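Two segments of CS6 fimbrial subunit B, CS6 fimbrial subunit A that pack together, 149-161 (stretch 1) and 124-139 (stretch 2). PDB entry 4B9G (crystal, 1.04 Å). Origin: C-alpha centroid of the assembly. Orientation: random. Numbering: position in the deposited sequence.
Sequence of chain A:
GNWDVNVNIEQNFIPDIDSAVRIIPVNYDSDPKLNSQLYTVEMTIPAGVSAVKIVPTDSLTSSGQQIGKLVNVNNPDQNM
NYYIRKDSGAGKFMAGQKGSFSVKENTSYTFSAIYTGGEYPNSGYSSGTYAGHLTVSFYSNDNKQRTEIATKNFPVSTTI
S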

# COMPACT_ATOMS: atom_id res chain seq x y z
N ILE A 149 3.07 -17.90 3.87
CA ILE A 149 4.46 -18.28 4.07
C ILE A 149 5.40 -17.13 4.48
O ILE A 149 6.49 -17.40 5.00
CB ILE A 149 5.03 -19.09 2.87
CG1 ILE A 149 4.99 -18.27 1.58
CG2 ILE A 149 4.25 -20.40 2.71
CD1 ILE A 149 5.46 -19.02 0.34
N ALA A 150 4.97 -15.88 4.32
CA ALA A 150 5.74 -14.74 4.81
C ALA A 150 4.82 -13.53 4.90
O ALA A 150 3.89 -13.39 4.10
CB ALA A 150 6.93 -14.45 3.89
N THR A 151 5.08 -12.65 5.85
CA THR A 151 4.36 -11.39 5.95
C THR A 151 5.25 -10.33 6.60
O THR A 151 6.12 -10.66 7.41
CB THR A 151 3.00 -11.55 6.70
OG1 THR A 151 2.24 -10.35 6.59
CG2 THR A 151 3.20 -11.89 8.16
N LYS A 152 5.09 -9.09 6.29
CA LYS A 152 5.80 -7.96 6.80
C LYS A 152 4.93 -6.71 6.71
O LYS A 152 4.23 -6.50 5.72
CB LYS A 152 7.11 -7.73 6.06
CG LYS A 152 7.98 -6.55 6.38
CD LYS A 152 8.73 -6.58 7.59
CE LYS A 152 9.88 -5.60 7.71
NZ LYS A 152 9.40 -4.38 7.44
N ASN A 153 4.96 -5.93 7.78
CA ASN A 153 4.39 -4.59 7.78
C ASN A 153 5.49 -3.58 7.46
O ASN A 153 6.29 -3.23 8.32
CB ASN A 153 3.70 -4.28 9.11
CG ASN A 153 2.49 -5.17 9.37
OD1 ASN A 153 1.96 -5.79 8.46
ND2 ASN A 153 2.06 -5.23 10.62
N PHE A 154 5.56 -3.14 6.21
CA PHE A 154 6.60 -2.21 5.76
C PHE A 154 6.27 -0.78 6.15
O PHE A 154 5.18 -0.29 5.86
CB PHE A 154 6.74 -2.26 4.23
CG PHE A 154 7.38 -3.51 3.71
CD1 PHE A 154 8.76 -3.61 3.55
CD2 PHE A 154 6.60 -4.59 3.34
CE1 PHE A 154 9.34 -4.76 3.05
CE2 PHE A 154 7.19 -5.76 2.85
CZ PHE A 154 8.55 -5.84 2.70
N PRO A 155 7.24 -0.05 6.74
CA PRO A 155 7.04 1.40 6.89
C PRO A 155 6.92 2.10 5.54
O PRO A 155 7.71 1.83 4.63
CB PRO A 155 8.28 1.85 7.66
CG PRO A 155 8.77 0.62 8.37
CD PRO A 155 8.48 -0.50 7.40
N VAL A 156 5.93 3.00 5.45
CA VAL A 156 5.66 3.77 4.24
C VAL A 156 5.46 5.24 4.63
O VAL A 156 5.08 5.54 5.77
CB VAL A 156 4.41 3.20 3.49
CG1 VAL A 156 4.65 1.78 3.03
CG2 VAL A 156 3.16 3.29 4.34
N SER A 157 5.67 6.14 3.67
CA SER A 157 5.50 7.57 3.93
C SER A 157 5.29 8.35 2.65
O SER A 157 5.56 7.88 1.54
CB SER A 157 6.72 8.14 4.67
OG SER A 157 7.87 8.17 3.84
N THR A 158 4.81 9.57 2.86
CA THR A 158 4.82 10.65 1.88
C THR A 158 5.25 11.90 2.66
O THR A 158 5.24 11.92 3.90
CB THR A 158 3.42 10.81 1.22
OG1 THR A 158 3.46 11.74 0.14
CG2 THR A 158 2.38 11.29 2.20
N THR A 159 5.63 12.95 1.94
CA THR A 159 6.05 14.18 2.59
C THR A 159 5.42 15.39 1.89
O THR A 159 5.12 15.37 0.67
CB THR A 159 7.54 14.31 2.57
OG1 THR A 159 8.25 13.34 3.34
CG2 THR A 159 8.06 14.74 1.35
N ILE A 160 5.22 16.45 2.66
CA ILE A 160 4.95 17.78 2.13
C ILE A 160 6.11 18.65 2.61
O ILE A 160 6.40 18.70 3.82
CB ILE A 160 3.62 18.35 2.65
CG1 ILE A 160 2.45 17.46 2.21
CG2 ILE A 160 3.43 19.79 2.16
CD1 ILE A 160 1.12 17.89 2.79
N SER A 161 6.79 19.32 1.69
CA SER A 161 7.96 20.10 2.06
C SER A 161 7.64 21.28 2.97
O SER A 161 6.50 21.77 2.95
CB SER A 161 8.67 20.60 0.82
OG SER A 161 7.80 21.39 0.05
OXT SER A 161 8.55 21.71 3.72
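Stretch 2 (124-139) GYSSGTYAGHLTVSFY

Residues 128-139 form an extended β-strand that runs antiparallel to strand 149-160, with an angle of 150° between their N-to-C directions and 1146 Å² buried between the two stretches. The register pairs Gly128 with Ile160 at one end and Phe138 with Ala150 at the other, so that strand 128-139 begins beside the C-terminus of the chain. Hydrogen-bonded pairs alternate with non-hydrogen-bonded ones, and in the latter the CA atoms draw closer: Thr151 CA and Ser137 CA are 4.1 Å apart, against 5.6 Å for Lys152 CA and Val136 CA.

Ile160 has the largest covered area, 98 Å². Its backbone is held by reciprocal bonds, Gly128 N to Ile160 O at 2.9 Å and Ile160 N to Gly128 O at 3.0 Å, while its CD1 lies 3.4 Å from Tyr125 CB and 4.0 Å from Tyr130 CE1. Tyr130 OH donates in turn to Ser126 O at 2.7 Å. Beyond Ile160, Ser127 OG donates to Ser161 O at 2.7 Å.

Val156, buried on the same face, sits opposite Gly132. Both backbone bonds of this pair, Val156 N to Gly132 O and Gly132 N to Val156 O, measure 3.0 Å. Gly132 has no side chain, and Val156 CG2 lies 4.2 Å from Gly132 CA and 3.8 Å from His133 N, while Val156 CG1 is 3.8 Å from Leu134 CB.

His133 turns to the other face, where its imidazole lies beside Pro155, with His133 NE2 4.0 Å from Pro155 CG. Polar pairs continue this face: Thr135 OG1 donates to Asn153 OD1 at 2.8 Å, and Ser137 OG and Thr151 OG1 share a hydrogen bond of 2.7 Å.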

# COMPACT_ATOMS: atom_id res chain seq x y z
N GLY A 124 -5.36 23.55 5.55
CA GLY A 124 -4.74 22.45 4.82
C GLY A 124 -3.68 21.73 5.63
O GLY A 124 -3.56 21.92 6.84
N TYR A 125 -2.93 20.86 4.97
CA TYR A 125 -1.94 20.04 5.65
C TYR A 125 -0.70 20.83 6.05
O TYR A 125 -0.23 21.70 5.31
CB TYR A 125 -1.49 18.90 4.73
CG TYR A 125 -2.52 17.83 4.49
CD1 TYR A 125 -2.88 16.96 5.52
CD2 TYR A 125 -3.12 17.67 3.26
CE1 TYR A 125 -3.82 15.96 5.31
CE2 TYR A 125 -4.07 16.68 3.04
CZ TYR A 125 -4.40 15.84 4.07
OH TYR A 125 -5.34 14.85 3.87
N SER A 126 -0.17 20.52 7.21
CA SER A 126 1.11 21.06 7.63
C SER A 126 2.28 20.39 6.89
O SER A 126 2.25 19.21 6.54
CB SER A 126 1.31 20.85 9.13
OG SER A 126 0.38 21.58 9.90
N SER A 127 3.35 21.16 6.66
CA SER A 127 4.60 20.58 6.18
C SER A 127 5.06 19.47 7.12
O SER A 127 5.01 19.64 8.34
CB SER A 127 5.69 21.65 6.12
OG SER A 127 5.41 22.68 5.19
N GLY A 128 5.58 18.37 6.56
CA GLY A 128 6.14 17.30 7.36
C GLY A 128 5.97 15.95 6.69
O GLY A 128 5.52 15.84 5.54
N THR A 129 6.36 14.91 7.43
CA THR A 129 6.22 13.54 6.97
C THR A 129 4.92 12.93 7.48
O THR A 129 4.56 13.11 8.65
CB THR A 129 7.41 12.71 7.48
OG1 THR A 129 8.62 13.27 6.94
CG2 THR A 129 7.30 11.26 7.07
N TYR A 130 4.26 12.18 6.59
CA TYR A 130 3.01 11.48 6.87
C TYR A 130 3.33 9.99 6.69
O TYR A 130 3.73 9.58 5.60
CB TYR A 130 1.90 11.96 5.88
CG TYR A 130 1.50 13.38 6.15
CD1 TYR A 130 2.33 14.44 5.79
CD2 TYR A 130 0.29 13.67 6.77
CE1 TYR A 130 1.99 15.75 6.09
CE2 TYR A 130 -0.06 14.99 7.06
CZ TYR A 130 0.78 16.02 6.74
OH TYR A 130 0.41 17.30 7.09
N ALA A 131 3.19 9.21 7.76
CA ALA A 131 3.72 7.85 7.78
C ALA A 131 2.67 6.83 8.20
O ALA A 131 1.67 7.14 8.85
CB ALA A 131 4.90 7.76 8.73
N GLY A 132 2.94 5.59 7.85
CA GLY A 132 2.10 4.46 8.24
C GLY A 132 2.82 3.16 7.93
O GLY A 132 4.05 3.15 7.76
N HIS A 133 2.05 2.08 7.82
CA HIS A 133 2.59 0.77 7.47
C HIS A 133 1.70 0.11 6.44
O HIS A 133 0.49 0.36 6.39
CB HIS A 133 2.69 -0.14 8.69
CG HIS A 133 3.76 0.28 9.64
ND1 HIS A 133 3.56 1.27 10.57
CD2 HIS A 133 5.03 -0.14 9.81
CE1 HIS A 133 4.67 1.45 11.27
NE2 HIS A 133 5.57 0.60 10.84
N LEU A 134 2.33 -0.74 5.63
CA LEU A 134 1.66 -1.49 4.57
C LEU A 134 1.94 -2.97 4.81
O LEU A 134 3.10 -3.37 4.88
CB LEU A 134 2.24 -1.09 3.22
CG LEU A 134 1.68 -1.84 2.02
CD1 LEU A 134 0.23 -1.47 1.72
CD2 LEU A 134 2.57 -1.60 0.82
N THR A 135 0.89 -3.77 4.94
CA THR A 135 1.03 -5.22 5.07
C THR A 135 1.17 -5.84 3.68
O THR A 135 0.32 -5.64 2.81
CB THR A 135 -0.19 -5.85 5.74
OG1 THR A 135 -0.36 -5.29 7.05
CG2 THR A 135 -0.05 -7.37 5.80
N VAL A 136 2.26 -6.59 3.49
CA VAL A 136 2.41 -7.46 2.32
C VAL A 136 2.58 -8.87 2.84
O VAL A 136 3.37 -9.13 3.76
CB VAL A 136 3.61 -7.06 1.44
CG1 VAL A 136 3.72 -7.97 0.22
CG2 VAL A 136 3.54 -5.59 1.02
N SER A 137 1.81 -9.80 2.27
CA SER A 137 1.90 -11.21 2.63
C SER A 137 2.03 -12.05 1.37
O SER A 137 1.42 -11.76 0.34
CB SER A 137 0.67 -11.66 3.42
OG SER A 137 0.49 -10.83 4.56
N PHE A 138 2.84 -13.11 1.48
CA PHE A 138 3.08 -14.07 0.41
C PHE A 138 2.47 -15.42 0.83
O PHE A 138 2.58 -15.82 1.99
CB PHE A 138 4.58 -14.28 0.18
CG PHE A 138 5.30 -13.10 -0.46
CD1 PHE A 138 4.64 -12.05 -1.07
CD2 PHE A 138 6.68 -13.11 -0.50
CE1 PHE A 138 5.35 -11.02 -1.70
CE2 PHE A 138 7.39 -12.10 -1.13
CZ PHE A 138 6.72 -11.06 -1.73
N TYR A 139 1.90 -16.13 -0.14
CA TYR A 139 1.21 -17.41 0.08
C TYR A 139 1.69 -18.45 -0.91
O TYR A 139 2.05 -18.13 -2.05
CB TYR A 139 -0.31 -17.27 -0.12
CG TYR A 139 -0.93 -16.25 0.81
CD1 TYR A 139 -0.88 -14.90 0.49
CD2 TYR A 139 -1.54 -16.63 2.00
CE1 TYR A 139 -1.40 -13.95 1.33
CE2 TYR A 139 -2.07 -15.66 2.86
CZ TYR A 139 -2.00 -14.32 2.51
OH TYR A 139 -2.51 -13.33 3.32